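Local coordinates for protein nucleoside-diphosphate-sugar epimerase (PDB 2X4G) that probably works as an NAD-dependent epimerase or dehydratase-type enzyme on nucleotide-linked sugars, at residues Leu71-Ala74 against Leu75-Leu78; Ile190-Thr193 against Thr194-Ile198; Val216-Ala219 against Ala220-Gly223; Arg232-Ile235 against Gly236-Tyr239. All coordinates share one frame; numbering follows the deposited sequence.

Interaction 1 (Leu71-Ala74 against Leu75-Leu78)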
ATOM      1  N   LEU A  71     -19.462 -25.849  15.176  1.00 63.02           N
ATOM      2  CA  LEU A  71     -20.323 -25.397  14.094  1.00 61.22           C
ATOM      3  C   LEU A  71     -21.471 -26.384  13.921  1.00 60.78           C
ATOM      4  O   LEU A  71     -22.632 -25.982  13.888  1.00 60.33           O
ATOM      5  CB  LEU A  71     -19.548 -25.257  12.783  1.00 61.03           C
ATOM      6  CG  LEU A  71     -18.643 -24.033  12.686  1.00 60.85           C
ATOM      7  CD1 LEU A  71     -17.560 -24.220  11.633  1.00 61.38           C
ATOM      8  CD2 LEU A  71     -19.473 -22.780  12.410  1.00 59.51           C
ATOM      9  N   GLU A  72     -21.129 -27.668  13.816  1.00 60.96           N
ATOM     10  CA  GLU A  72     -22.102 -28.752  13.708  1.00 60.76           C
ATOM     11  C   GLU A  72     -23.149 -28.651  14.777  1.00 59.87           C
ATOM     12  O   GLU A  72     -24.326 -28.852  14.529  1.00 59.10           O
ATOM     13  CB  GLU A  72     -21.427 -30.098  13.910  1.00 62.55           C
ATOM     14  CG  GLU A  72     -20.948 -30.799  12.671  1.00 64.20           C
ATOM     15  CD  GLU A  72     -20.636 -32.273  12.959  1.00 67.50           C
ATOM     16  OE1 GLU A  72     -21.597 -33.022  13.245  1.00 69.75           O
ATOM     17  OE2 GLU A  72     -19.448 -32.678  12.910  1.00 67.33           O
ATOM     18  N   ARG A  73     -22.694 -28.397  15.991  1.00 59.79           N
ATOM     19  CA  ARG A  73     -23.589 -28.299  17.124  1.00 60.10           C
ATOM     20  C   ARG A  73     -24.433 -27.020  16.994  1.00 57.31           C
ATOM     21  O   ARG A  73     -25.648 -27.058  17.185  1.00 57.50           O
ATOM     22  CB  ARG A  73     -22.791 -28.324  18.437  1.00 61.67           C
ATOM     23  CG  ARG A  73     -23.652 -28.303  19.723  1.00 65.50           C
ATOM     24  CD  ARG A  73     -22.897 -27.620  20.872  1.00 69.65           C
ATOM     25  NE  ARG A  73     -21.739 -28.420  21.283  1.00 75.13           N
ATOM     26  CZ  ARG A  73     -20.696 -27.981  21.999  1.00 78.17           C
ATOM     27  NH1 ARG A  73     -20.617 -26.709  22.402  1.00 78.20           N
ATOM     28  NH2 ARG A  73     -19.718 -28.832  22.315  1.00 80.13           N
ATOM     29  N   ALA A  74     -23.803 -25.907  16.641  1.00 54.37           N
ATOM     30  CA  ALA A  74     -24.537 -24.660  16.456  1.00 51.86           C
ATOM     31  C   ALA A  74     -25.508 -24.698  15.269  1.00 49.85           C
ATOM     32  O   ALA A  74     -26.471 -23.939  15.240  1.00 49.10           O
ATOM     33  CB  ALA A  74     -23.578 -23.496  16.316  1.00 51.14           C
ATOM     34  N   LEU A  75     -25.254 -25.570  14.299  1.00 48.52           N
ATOM     35  CA  LEU A  75     -26.126 -25.713  13.134  1.00 47.10           C
ATOM     36  C   LEU A  75     -27.216 -26.798  13.285  1.00 47.82           C
ATOM     37  O   LEU A  75     -27.936 -27.107  12.326  1.00 47.96           O
ATOM     38  CB  LEU A  75     -25.282 -26.012  11.898  1.00 46.68           C
ATOM     39  CG  LEU A  75     -24.300 -24.920  11.472  1.00 44.64           C
ATOM     40  CD1 LEU A  75     -23.368 -25.491  10.439  1.00 43.89           C
ATOM     41  CD2 LEU A  75     -24.998 -23.661  10.934  1.00 40.47           C
ATOM     42  N   ARG A  76     -27.346 -27.378  14.479  1.00 48.26           N
ATOM     43  CA  ARG A  76     -28.377 -28.384  14.730  1.00 48.67           C
ATOM     44  C   ARG A  76     -29.785 -27.749  14.654  1.00 47.71           C
ATOM     45  O   ARG A  76     -29.992 -26.614  15.104  1.00 46.10           O
ATOM     46  CB  ARG A  76     -28.160 -29.038  16.105  1.00 49.75           C
ATOM     47  CG  ARG A  76     -28.608 -28.172  17.296  1.00 50.64           C
ATOM     48  CD  ARG A  76     -28.052 -28.656  18.637  1.00 53.55           C
ATOM     49  NE  ARG A  76     -28.464 -27.789  19.749  1.00 54.62           N
ATOM     50  CZ  ARG A  76     -27.822 -26.693  20.165  1.00 56.16           C
ATOM     51  NH1 ARG A  76     -26.690 -26.277  19.596  1.00 57.73           N
ATOM     52  NH2 ARG A  76     -28.309 -26.001  21.181  1.00 56.76           N
ATOM     53  N   GLY A  77     -30.727 -28.493  14.073  1.00 47.68           N
ATOM     54  CA  GLY A  77     -32.154 -28.215  14.206  1.00 47.32           C
ATOM     55  C   GLY A  77     -32.597 -26.881  13.655  1.00 46.15           C
ATOM     56  O   GLY A  77     -33.462 -26.215  14.237  1.00 46.15           O
ATOM     57  N   LEU A  78     -31.994 -26.499  12.535  1.00 45.09           N
ATOM     58  CA  LEU A  78     -32.323 -25.276  11.850  1.00 43.90           C
ATOM     59  C   LEU A  78     -33.113 -25.587  10.603  1.00 44.61           C
ATOM     60  O   LEU A  78     -32.906 -26.642   9.979  1.00 45.40           O
ATOM     61  CB  LEU A  78     -31.058 -24.560  11.418  1.00 42.75           C
ATOM     62  CG  LEU A  78     -30.105 -24.020  12.482  1.00 41.18           C
ATOM     63  CD1 LEU A  78     -28.918 -23.403  11.750  1.00 39.37           C
ATOM     64  CD2 LEU A  78     -30.765 -23.010  13.416  1.00 37.83           C
TER
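Arg73 and Arg76 meet through one backbone oxygen, Arg73 O, at the end of helix 68-74. The oxygen takes two hydrogen bonds from the same residue. The guanidinium atom Arg76 NH1 donates to Arg73 O at 2.7 Å, with an N-H...O angle of 157°. The backbone Arg76 N donates to Arg73 O at 3.2 Å. The two donors reach it from opposite faces of its carbonyl plane, and neither sits on a lone pair. The oxygen lies close to the guanidinium plane, so it meets that group at its edge. The reach depends on chi1 of Arg76 (77°), which places CG between the backbone N and the carbonyl carbon. From CG to NE the chain is extended, and it runs beside the Arg73 side chain in the same direction. The two guanidinium planes are turned 65° apart.

One further backbone bond is of the helical kind. Leu75 N donates to Leu71 O at 2.7 Å. Leu75 is also the first residue to leave the helical conformation.

The apolar contact is slight. Leu75 CD1 comes within 4.5 Å of Leu71 CB. Both leucines also pack on Ala112 of helix 98-116, while Leu78 turns to Val41 and Ala17 of the central sheet.

Arg61 NH2 binds two more carbonyls here, Ala74 O and Arg76 O. The last turn of the helix therefore offers its carbonyl oxygens to two arginines. Such positive groups would be expected to suit the negative end of the helix dipole, while the leucines pack inward, before strand 80-83.

Interaction 2 (Ile190-Thr193 against Thr194-Ile198)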
ATOM      1  N   ILE A 190     -21.153  -0.503  12.085  1.00 43.00           N
ATOM      2  CA  ILE A 190     -20.290  -0.162  13.209  1.00 44.31           C
ATOM      3  C   ILE A 190     -18.921   0.362  12.831  1.00 44.73           C
ATOM      4  O   ILE A 190     -18.494   1.394  13.345  1.00 46.37           O
ATOM      5  CB  ILE A 190     -20.067  -1.293  14.169  1.00 44.95           C
ATOM      6  CG1 ILE A 190     -21.375  -1.815  14.695  1.00 45.79           C
ATOM      7  CG2 ILE A 190     -19.283  -0.790  15.399  1.00 46.42           C
ATOM      8  CD1 ILE A 190     -21.226  -2.192  16.172  1.00 49.29           C
ATOM      9  N   GLY A 191     -18.206  -0.329  11.972  1.00 44.29           N
ATOM     10  CA  GLY A 191     -16.845   0.132  11.643  1.00 44.93           C
ATOM     11  C   GLY A 191     -16.643   1.657  11.616  1.00 44.91           C
ATOM     12  O   GLY A 191     -15.929   2.206  12.459  1.00 45.72           O
ATOM     13  N   PRO A 192     -17.268   2.357  10.654  1.00 44.27           N
ATOM     14  CA  PRO A 192     -18.164   1.811   9.668  1.00 43.42           C
ATOM     15  C   PRO A 192     -17.391   1.027   8.641  1.00 43.31           C
ATOM     16  O   PRO A 192     -16.182   0.942   8.713  1.00 44.81           O
ATOM     17  CB  PRO A 192     -18.795   3.051   9.032  1.00 43.10           C
ATOM     18  CG  PRO A 192     -17.945   4.187   9.408  1.00 43.85           C
ATOM     19  CD  PRO A 192     -16.850   3.715  10.286  1.00 44.62           C
ATOM     20  N   THR A 193     -18.104   0.435   7.709  1.00 42.82           N
ATOM     21  CA  THR A 193     -17.513  -0.347   6.659  1.00 42.50           C
ATOM     22  C   THR A 193     -17.881   0.417   5.400  1.00 42.40           C
ATOM     23  O   THR A 193     -17.270   1.450   5.096  1.00 42.18           O
ATOM     24  CB  THR A 193     -18.066  -1.797   6.698  1.00 42.08           C
ATOM     25  OG1 THR A 193     -19.497  -1.778   6.615  1.00 41.85           O
ATOM     26  CG2 THR A 193     -17.699  -2.476   8.002  1.00 40.97           C
ATOM     27  N   THR A 194     -18.924  -0.048   4.716  1.00 42.13           N
ATOM     28  CA  THR A 194     -19.394   0.566   3.471  1.00 42.15           C
ATOM     29  C   THR A 194     -19.717   2.044   3.665  1.00 42.36           C
ATOM     30  O   THR A 194     -19.416   2.861   2.807  1.00 42.94           O
ATOM     31  CB  THR A 194     -20.631  -0.135   2.976  1.00 41.51           C
ATOM     32  OG1 THR A 194     -21.556  -0.226   4.061  1.00 41.40           O
ATOM     33  CG2 THR A 194     -20.290  -1.530   2.484  1.00 41.27           C
ATOM     34  N   GLY A 195     -20.284   2.390   4.814  1.00 42.20           N
ATOM     35  CA  GLY A 195     -20.589   3.778   5.116  1.00 42.21           C
ATOM     36  C   GLY A 195     -19.423   4.685   5.483  1.00 42.85           C
ATOM     37  O   GLY A 195     -19.657   5.774   6.027  1.00 43.20           O
ATOM     38  N   ARG A 196     -18.177   4.280   5.206  1.00 42.86           N
ATOM     39  CA  ARG A 196     -17.044   5.209   5.376  1.00 43.70           C
ATOM     40  C   ARG A 196     -17.134   6.363   4.367  1.00 42.76           C
ATOM     41  O   ARG A 196     -16.545   7.415   4.594  1.00 42.25           O
ATOM     42  CB  ARG A 196     -15.665   4.506   5.307  1.00 44.88           C
ATOM     43  CG  ARG A 196     -15.060   4.218   6.718  1.00 49.40           C
ATOM     44  CD  ARG A 196     -13.697   3.437   6.747  1.00 54.69           C
ATOM     45  NE  ARG A 196     -13.873   1.977   6.661  1.00 58.51           N
ATOM     46  CZ  ARG A 196     -12.884   1.071   6.599  1.00 62.13           C
ATOM     47  NH1 ARG A 196     -11.608   1.446   6.618  1.00 63.27           N
ATOM     48  NH2 ARG A 196     -13.175  -0.234   6.512  1.00 62.66           N
ATOM     49  N   VAL A 197     -17.879   6.164   3.268  1.00 41.60           N
ATOM     50  CA  VAL A 197     -18.111   7.232   2.297  1.00 41.49           C
ATOM     51  C   VAL A 197     -18.778   8.381   2.994  1.00 40.82           C
ATOM     52  O   VAL A 197     -18.410   9.529   2.798  1.00 40.95           O
ATOM     53  CB  VAL A 197     -19.085   6.881   1.148  1.00 41.35           C
ATOM     54  CG1 VAL A 197     -18.791   7.785  -0.048  1.00 41.21           C
ATOM     55  CG2 VAL A 197     -18.978   5.458   0.738  1.00 42.57           C
ATOM     56  N   ILE A 198     -19.781   8.043   3.801  1.00 39.65           N
ATOM     57  CA  ILE A 198     -20.609   9.032   4.457  1.00 38.94           C
ATOM     58  C   ILE A 198     -19.796   9.765   5.480  1.00 39.61           C
ATOM     59  O   ILE A 198     -19.819  10.975   5.520  1.00 39.68           O
ATOM     60  CB  ILE A 198     -21.847   8.397   5.108  1.00 38.02           C
ATOM     61  CG1 ILE A 198     -22.846   7.975   4.026  1.00 35.60           C
ATOM     62  CG2 ILE A 198     -22.472   9.363   6.073  1.00 37.35           C
ATOM     63  CD1 ILE A 198     -23.801   6.907   4.475  1.00 33.97           C
TER
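Pro192 and Arg196 touch where a type I beta turn, Thr193 to Arg196, leads into helix 196-202. The turn is closed by Arg196 N, which donates to Thr193 O at 3.0 Å with an N-H...O angle of 153°. The donor stands above the carbonyl plane. Gly195 holds the N-cap position, and the helix starts at the next residue. The peptide bond before Pro192 is cis.

The Pro192 ring and the Arg196 side chain cross at about a right angle. Pro192 CG lies 3.9 Å from Arg196 CG, so the ring touches the aliphatic part of the arginine. Further out the chain bends at chi3 (-84°), which turns NE back over the loop. There Arg196 NE makes a weak hydrogen bond to Pro192 O at 3.3 Å.

The side chains of Thr193 and Thr194 lie side by side and point the same way. Their hydroxyls have separate partners: Thr193 OG1 bonds to Asp189 OD1, and Thr194 OG1 to Val184 O. The other parts of the fold add apolar cover, with Phe334 and Tyr339 against Pro192. Arg196 packs on Arg280 of the second subunit.

The turn is thus closed by one sound backbone bond, and Asp189 OD2 also accepts from Gly195 N at the N-cap position. Within this contact Arg196 adds a weak polar bond to Pro192 O, beside the apolar contact of its CG with the ring.

Interaction 3 (Val216-Ala219 against Ala220-Gly223)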
ATOM      1  N   VAL A 216     -26.222   0.866  -5.172  1.00 39.50           N
ATOM      2  CA  VAL A 216     -26.331   1.067  -3.740  1.00 38.15           C
ATOM      3  C   VAL A 216     -27.664   0.500  -3.267  1.00 37.21           C
ATOM      4  O   VAL A 216     -28.661   0.623  -3.972  1.00 37.80           O
ATOM      5  CB  VAL A 216     -26.251   2.565  -3.428  1.00 38.31           C
ATOM      6  CG1 VAL A 216     -26.767   2.878  -2.026  1.00 38.38           C
ATOM      7  CG2 VAL A 216     -24.832   3.017  -3.575  1.00 38.33           C
ATOM      8  N   ILE A 217     -27.678  -0.128  -2.091  1.00 35.85           N
ATOM      9  CA  ILE A 217     -28.898  -0.728  -1.544  1.00 35.05           C
ATOM     10  C   ILE A 217     -29.045  -0.434  -0.061  1.00 34.70           C
ATOM     11  O   ILE A 217     -28.070  -0.385   0.690  1.00 34.32           O
ATOM     12  CB  ILE A 217     -28.997  -2.270  -1.768  1.00 34.88           C
ATOM     13  CG1 ILE A 217     -30.430  -2.751  -1.450  1.00 33.96           C
ATOM     14  CG2 ILE A 217     -27.958  -3.008  -0.943  1.00 33.73           C
ATOM     15  CD1 ILE A 217     -30.596  -4.197  -1.253  1.00 32.18           C
ATOM     16  N   ASP A 218     -30.292  -0.211   0.335  1.00 34.65           N
ATOM     17  CA  ASP A 218     -30.637   0.137   1.693  1.00 34.83           C
ATOM     18  C   ASP A 218     -30.407  -1.115   2.576  1.00 34.44           C
ATOM     19  O   ASP A 218     -30.727  -2.234   2.187  1.00 34.59           O
ATOM     20  CB  ASP A 218     -32.087   0.646   1.686  1.00 35.40           C
ATOM     21  CG  ASP A 218     -32.659   0.921   3.075  1.00 36.97           C
ATOM     22  OD1 ASP A 218     -32.612   2.093   3.496  1.00 40.37           O
ATOM     23  OD2 ASP A 218     -33.209  -0.012   3.723  1.00 37.17           O
ATOM     24  N   ALA A 219     -29.813  -0.923   3.742  1.00 33.84           N
ATOM     25  CA  ALA A 219     -29.438  -2.038   4.572  1.00 33.83           C
ATOM     26  C   ALA A 219     -30.663  -2.841   5.002  1.00 34.04           C
ATOM     27  O   ALA A 219     -30.663  -4.073   4.915  1.00 33.81           O
ATOM     28  CB  ALA A 219     -28.668  -1.561   5.782  1.00 33.08           C
ATOM     29  N   ALA A 220     -31.691  -2.143   5.477  1.00 34.51           N
ATOM     30  CA  ALA A 220     -32.888  -2.811   5.998  1.00 35.00           C
ATOM     31  C   ALA A 220     -33.457  -3.726   4.931  1.00 35.27           C
ATOM     32  O   ALA A 220     -33.798  -4.859   5.215  1.00 36.24           O
ATOM     33  CB  ALA A 220     -33.955  -1.790   6.475  1.00 34.79           C
ATOM     34  N   GLU A 221     -33.520  -3.242   3.700  1.00 35.63           N
ATOM     35  CA  GLU A 221     -34.058  -4.028   2.601  1.00 36.52           C
ATOM     36  C   GLU A 221     -33.157  -5.196   2.260  1.00 35.70           C
ATOM     37  O   GLU A 221     -33.655  -6.313   2.091  1.00 36.59           O
ATOM     38  CB  GLU A 221     -34.296  -3.185   1.331  1.00 37.04           C
ATOM     39  CG  GLU A 221     -34.947  -1.861   1.599  1.00 40.72           C
ATOM     40  CD  GLU A 221     -36.083  -1.531   0.668  1.00 44.64           C
ATOM     41  OE1 GLU A 221     -37.197  -2.026   0.921  1.00 49.24           O
ATOM     42  OE2 GLU A 221     -35.878  -0.737  -0.275  1.00 47.77           O
ATOM     43  N   ALA A 222     -31.852  -4.950   2.138  1.00 34.94           N
ATOM     44  CA  ALA A 222     -30.915  -6.012   1.729  1.00 34.65           C
ATOM     45  C   ALA A 222     -31.061  -7.224   2.658  1.00 34.43           C
ATOM     46  O   ALA A 222     -31.053  -8.358   2.215  1.00 33.80           O
ATOM     47  CB  ALA A 222     -29.490  -5.500   1.688  1.00 33.92           C
ATOM     48  N   GLY A 223     -31.252  -6.964   3.943  1.00 34.70           N
ATOM     49  CA  GLY A 223     -31.585  -8.015   4.908  1.00 35.31           C
ATOM     50  C   GLY A 223     -32.850  -8.795   4.586  1.00 35.90           C
ATOM     51  O   GLY A 223     -32.901 -10.001   4.772  1.00 36.04           O
TER
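Ile217 and Ala222 meet through their methyl ends, with Ile217 CD1 3.4 Å from Ala222 CB. Ile217 reaches forward from the strand because CG1 lies anti to the backbone N (chi1 -167°). Its CG2 is close to the same methyl, at 3.9 Å, so both branches of the isoleucine touch the alanine. Ala222 CB points back toward the strand end.

Asp218 and Glu221 cross at about a right angle, and their carboxylate planes stand 83° apart. Their side chains touch where Glu221 CG comes 3.3 Å from Asp218 OD2. The two acids do not pair. Asp218 OD2 uses its anti lone pair to accept from Glu221 N at 3.2 Å, with an N-H...O angle of 155°. The other oxygen, OD1, is held by Thr326 OG1 and by a salt bridge to Arg329. Glu221 bends at chi2, and its OE2 is gripped by Ser319 OG and by the backbone N atoms of Thr320 and Thr321. These separate partners would be expected to ease the two nearby negative charges.

Two backbone bonds follow in helical register. Ala222 N donates to Asp218 O at 2.9 Å, and Gly223 N to Ala219 O at 3.1 Å. Ala219 and Ala220 carry small methyl groups against helix 24-35, where both touch His28.

This is an aspartate N-cap at a strand-to-helix junction. Strand 213-218 ends at Asp218, and helix 219-232 starts directly after it. It belongs to the extended Rossmann-type fold of the epimerase/dehydratase family.

Interaction 4 (Arg232-Ile235 against Gly236-Tyr239)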
ATOM      1  N   ARG A 232     -36.685 -18.719  -0.746  1.00 43.30           N
ATOM      2  CA  ARG A 232     -37.310 -18.831  -2.088  1.00 44.21           C
ATOM      3  C   ARG A 232     -36.397 -19.051  -3.281  1.00 44.61           C
ATOM      4  O   ARG A 232     -36.877 -19.426  -4.333  1.00 45.20           O
ATOM      5  CB  ARG A 232     -38.149 -17.602  -2.404  1.00 43.98           C
ATOM      6  CG  ARG A 232     -39.357 -17.456  -1.521  1.00 45.61           C
ATOM      7  CD  ARG A 232     -40.130 -16.177  -1.808  1.00 47.32           C
ATOM      8  NE  ARG A 232     -40.896 -15.767  -0.633  1.00 49.43           N
ATOM      9  CZ  ARG A 232     -41.438 -14.560  -0.452  1.00 50.59           C
ATOM     10  NH1 ARG A 232     -41.305 -13.604  -1.363  1.00 51.17           N
ATOM     11  NH2 ARG A 232     -42.119 -14.305   0.658  1.00 50.58           N
ATOM     12  N   GLY A 233     -35.101 -18.816  -3.150  1.00 44.49           N
ATOM     13  CA  GLY A 233     -34.197 -19.009  -4.281  1.00 45.35           C
ATOM     14  C   GLY A 233     -34.079 -20.446  -4.765  1.00 46.75           C
ATOM     15  O   GLY A 233     -34.276 -21.389  -3.999  1.00 46.67           O
ATOM     16  N   ARG A 234     -33.770 -20.613  -6.046  1.00 48.00           N
ATOM     17  CA  ARG A 234     -33.398 -21.922  -6.567  1.00 49.78           C
ATOM     18  C   ARG A 234     -31.958 -22.279  -6.136  1.00 49.40           C
ATOM     19  O   ARG A 234     -31.031 -21.461  -6.193  1.00 48.84           O
ATOM     20  CB  ARG A 234     -33.546 -21.983  -8.093  1.00 51.05           C
ATOM     21  CG  ARG A 234     -34.968 -21.678  -8.595  1.00 53.97           C
ATOM     22  CD  ARG A 234     -35.232 -22.149 -10.040  1.00 57.80           C
ATOM     23  NE  ARG A 234     -34.057 -22.012 -10.920  1.00 60.88           N
ATOM     24  CZ  ARG A 234     -33.660 -20.888 -11.526  1.00 62.14           C
ATOM     25  NH1 ARG A 234     -32.581 -20.905 -12.295  1.00 64.32           N
ATOM     26  NH2 ARG A 234     -34.313 -19.743 -11.367  1.00 61.60           N
ATOM     27  N   ILE A 235     -31.803 -23.524  -5.705  1.00 49.86           N
ATOM     28  CA  ILE A 235     -30.554 -24.054  -5.184  1.00 49.63           C
ATOM     29  C   ILE A 235     -29.513 -23.880  -6.268  1.00 49.45           C
ATOM     30  O   ILE A 235     -29.747 -24.231  -7.405  1.00 49.90           O
ATOM     31  CB  ILE A 235     -30.691 -25.587  -4.815  1.00 51.13           C
ATOM     32  CG1 ILE A 235     -31.947 -25.875  -3.931  1.00 52.40           C
ATOM     33  CG2 ILE A 235     -29.422 -26.100  -4.150  1.00 50.18           C
ATOM     34  CD1 ILE A 235     -33.435 -25.871  -4.718  1.00 52.79           C
ATOM     35  N   GLY A 236     -28.382 -23.291  -5.926  1.00 48.66           N
ATOM     36  CA  GLY A 236     -27.299 -23.109  -6.880  1.00 49.12           C
ATOM     37  C   GLY A 236     -27.370 -21.851  -7.731  1.00 48.77           C
ATOM     38  O   GLY A 236     -26.494 -21.629  -8.566  1.00 48.59           O
ATOM     39  N   GLU A 237     -28.397 -21.026  -7.522  1.00 48.39           N
ATOM     40  CA  GLU A 237     -28.553 -19.785  -8.284  1.00 48.43           C
ATOM     41  C   GLU A 237     -28.055 -18.551  -7.519  1.00 46.93           C
ATOM     42  O   GLU A 237     -28.032 -18.528  -6.286  1.00 46.32           O
ATOM     43  CB  GLU A 237     -30.016 -19.585  -8.643  1.00 49.19           C
ATOM     44  CG  GLU A 237     -30.620 -20.672  -9.548  1.00 52.52           C
ATOM     45  CD  GLU A 237     -29.887 -20.794 -10.861  1.00 57.16           C
ATOM     46  OE1 GLU A 237     -29.541 -21.938 -11.252  1.00 61.01           O
ATOM     47  OE2 GLU A 237     -29.632 -19.738 -11.490  1.00 60.21           O
ATOM     48  N   ARG A 238     -27.659 -17.525  -8.263  1.00 46.51           N
ATOM     49  CA  ARG A 238     -27.329 -16.213  -7.687  1.00 45.37           C
ATOM     50  C   ARG A 238     -28.548 -15.302  -7.760  1.00 44.65           C
ATOM     51  O   ARG A 238     -29.387 -15.442  -8.656  1.00 45.67           O
ATOM     52  CB  ARG A 238     -26.173 -15.551  -8.440  1.00 45.80           C
ATOM     53  CG  ARG A 238     -25.024 -16.501  -8.732  1.00 48.03           C
ATOM     54  CD  ARG A 238     -23.688 -15.814  -8.928  1.00 49.72           C
ATOM     55  NE  ARG A 238     -23.490 -15.388 -10.309  1.00 53.14           N
ATOM     56  CZ  ARG A 238     -22.306 -15.260 -10.916  1.00 55.18           C
ATOM     57  NH1 ARG A 238     -21.162 -15.537 -10.292  1.00 54.76           N
ATOM     58  NH2 ARG A 238     -22.275 -14.866 -12.178  1.00 57.32           N
ATOM     59  N   TYR A 239     -28.662 -14.378  -6.813  1.00 43.01           N
ATOM     60  CA  TYR A 239     -29.701 -13.359  -6.871  1.00 41.83           C
ATOM     61  C   TYR A 239     -29.131 -12.020  -6.457  1.00 40.47           C
ATOM     62  O   TYR A 239     -28.747 -11.818  -5.305  1.00 38.61           O
ATOM     63  CB  TYR A 239     -30.875 -13.727  -5.976  1.00 41.74           C
ATOM     64  CG  TYR A 239     -31.595 -14.950  -6.440  1.00 43.02           C
ATOM     65  CD1 TYR A 239     -31.243 -16.207  -5.973  1.00 42.79           C
ATOM     66  CD2 TYR A 239     -32.613 -14.856  -7.374  1.00 43.85           C
ATOM     67  CE1 TYR A 239     -31.914 -17.339  -6.407  1.00 44.01           C
ATOM     68  CE2 TYR A 239     -33.276 -15.980  -7.820  1.00 45.38           C
ATOM     69  CZ  TYR A 239     -32.926 -17.216  -7.328  1.00 45.73           C
ATOM     70  OH  TYR A 239     -33.595 -18.326  -7.781  1.00 48.56           O
TER
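Tyr239 OH takes a nearly straight hydrogen bond from Arg234 N at 2.9 Å, with an N-H...O angle of 172°. The same hydroxyl is also hydrogen-bonded to Glu314 OE2. Arg234 N approaches the tyrosine at the ring edge, near its plane. Tyr239 CE1 lies 3.5 Å from Gly233 CA, so the ring packs against the backbone where helix 219-232 has just ended.

Arg234 to Glu237 is a type II beta turn. It links that helix to strand 238-247, which pairs with strand 176-185 in the central sheet. Glu237 N closes it by donating to Arg234 O at 3.0 Å. Gly236 has a positive phi, which suits glycine at this place in the turn.

Over the turn the Arg234 and Glu237 side chains form a salt bridge, Arg234 NH1 to Glu237 OE2 at 3.3 Å. Glu237 CG sits over one face of the guanidinium, offset toward its rim. The guanidinium and carboxylate planes are 26° apart. Arg234 bends at chi3 (-36°), which brings its end over the glutamate. Each charge has a second partner: Arg234 NH2 pairs with Glu314 OE1, and Glu237 OE2 with Lys310 NZ.

How the interactions relate
The four interactions follow one another along the chain, each closing before the next opens, and all lie in the epimerase/dehydratase part of the chain. Interaction 1 sits between helix 68-74 and strand 80-83. Interaction 2 comes after strand 176-185, where helix 196-202 starts. Interactions 3 and 4 mark the two ends of helix 219-232, and their strands, 213-218 and 238-247, are antiparallel neighbours in the central sheet. Their centres are 19 Å apart. Interactions 2 and 3 are closest, with centres 14 Å apart, while 1 and 2 are farthest, at 32 Å. None touch. Each lies at a helix end: interactions 1 and 4 where a helix has finished, 2 and 3 where one begins.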